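Local coordinates for hypothetical protein Atu2327 (Agrobacterium tumefaciens str., PDB 2O8I), which probably catalyses the decarboxylation of 2-oxo-4-hydroxy-4-carboxy-5-ureidoimidazoline (OHCU) to allantoin in urate breakdown, at the interface of chains A and B. Numbering follows the deposited sequence. Chains: chain A/B, Hypothetical protein Atu2327.

The interface of chains A and B. Residues chain A 5, 9-10; chain B 101, 105.
A:Ala9 and B:Thr101 make an apolar contact where helix 4-11 of chain A packs on helix 94-111 of chain B. The patch is part of a two-fold symmetric interface and recurs with the chains exchanged; that this pairing is the working dimer is plausible, but the structure alone does not show it. The methyl CG2 of B:Thr101 meets the methyl CB of A:Ala9 at 3.9 Å and also lies 3.7 Å from its backbone carbonyl carbon C. This methyl stands anti to its own backbone N, while OG1 takes the place beside that N (chi1 -70°), leaving the apolar branch to bear on the end of helix 4-11. The backbone N of A:Arg10 lies beside CG2 of B:Thr101 with no bond implied, and its guanidinium points away from B:Thr101 and B:Ser105.

A polar link passes through water 1. Its oxygen lies 3.2 Å from the carboxylate atom OE2 of A:Glu5. On the other side it is 2.8 Å from the hydroxyl OG of B:Ser105. The water thus bridges two groups whose own oxygens, A:Glu5 OE2 and B:Ser105 OG, are 4.1 Å apart. The A:Glu5 chain starts anti to its backbone N (chi1 -167°) and bends at chi2, bringing the carboxylate towards the water.

Within chain B, the B:Ser105 hydroxyl is anchored one helical turn back: OG donates to the backbone O of B:Thr101 at 3.2 Å, approaching from above the carbonyl plane, 37° out of it.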
ATOM      1  N   GLU A   5       4.956  -9.211  19.644  1.00 31.31           N
ATOM      2  CA  GLU A   5       5.132  -9.641  18.304  1.00 32.09           C
ATOM      3  C   GLU A   5       3.814  -9.404  17.622  1.00 31.55           C
ATOM      4  O   GLU A   5       3.752  -8.959  16.479  1.00 31.78           O
ATOM      5  CB  GLU A   5       5.470 -11.127  18.306  1.00 32.97           C
ATOM      6  CG  GLU A   5       5.983 -11.623  16.992  1.00 39.35           C
ATOM      7  CD  GLU A   5       5.234 -12.876  16.501  1.00 46.51           C
ATOM      8  OE1 GLU A   5       5.452 -13.942  17.141  1.00 46.48           O
ATOM      9  OE2 GLU A   5       4.447 -12.785  15.490  1.00 47.35           O
ATOM     10  N   ALA A   9       2.696  -6.549  14.889  1.00 29.87           N
ATOM     11  CA  ALA A   9       2.363  -7.127  13.647  1.00 29.34           C
ATOM     12  C   ALA A   9       1.099  -6.647  12.931  1.00 30.85           C
ATOM     13  O   ALA A   9       1.214  -6.059  11.876  1.00 32.60           O
ATOM     14  CB  ALA A   9       2.362  -8.633  13.731  1.00 28.31           C
ATOM     15  N   ARG A  10      -0.118  -6.764  13.441  1.00 31.55           N
ATOM     16  CA  ARG A  10      -0.947  -5.772  14.056  1.00 29.86           C
ATOM     17  C   ARG A  10      -0.996  -4.323  13.657  1.00 29.35           C
ATOM     18  O   ARG A  10      -1.816  -3.952  12.813  1.00 27.84           O
ATOM     19  CB  ARG A  10      -1.473  -6.074  15.422  1.00 31.94           C
ATOM     20  CG  ARG A  10      -2.950  -6.194  15.355  1.00 30.81           C
ATOM     21  CD  ARG A  10      -3.304  -7.553  15.583  1.00 28.50           C
ATOM     22  NE  ARG A  10      -3.982  -7.810  16.850  1.00 33.25           N
ATOM     23  CZ  ARG A  10      -5.251  -7.502  17.235  1.00 32.61           C
ATOM     24  NH1 ARG A  10      -6.086  -6.737  16.524  1.00 29.08           N
ATOM     25  NH2 ARG A  10      -5.671  -7.969  18.422  1.00 28.71           N
TER
ATOM     26  N   THR B 101      -3.618 -11.178   9.992  1.00 42.77           N
ATOM     27  CA  THR B 101      -2.312 -10.831  10.502  1.00 42.81           C
ATOM     28  C   THR B 101      -1.541 -12.073  11.015  1.00 44.49           C
ATOM     29  O   THR B 101      -0.364 -12.300  10.647  1.00 45.09           O
ATOM     30  CB  THR B 101      -2.430  -9.762  11.589  1.00 42.84           C
ATOM     31  OG1 THR B 101      -2.836  -8.529  10.970  1.00 41.61           O
ATOM     32  CG2 THR B 101      -1.093  -9.575  12.287  1.00 37.44           C
ATOM     33  N   SER B 105       1.773 -13.824   9.517  1.00 42.16           N
ATOM     34  CA  SER B 105       3.002 -14.060  10.292  1.00 41.51           C
ATOM     35  C   SER B 105       3.468 -15.486  10.190  1.00 41.21           C
ATOM     36  O   SER B 105       4.649 -15.718  10.018  1.00 41.77           O
ATOM     37  CB  SER B 105       2.829 -13.729  11.753  1.00 41.46           C
ATOM     38  OG  SER B 105       2.567 -12.355  11.859  1.00 42.51           O
TER
HETATM   39  O   HOH W   1       1.501 -12.247  14.499  1.00 42.30           O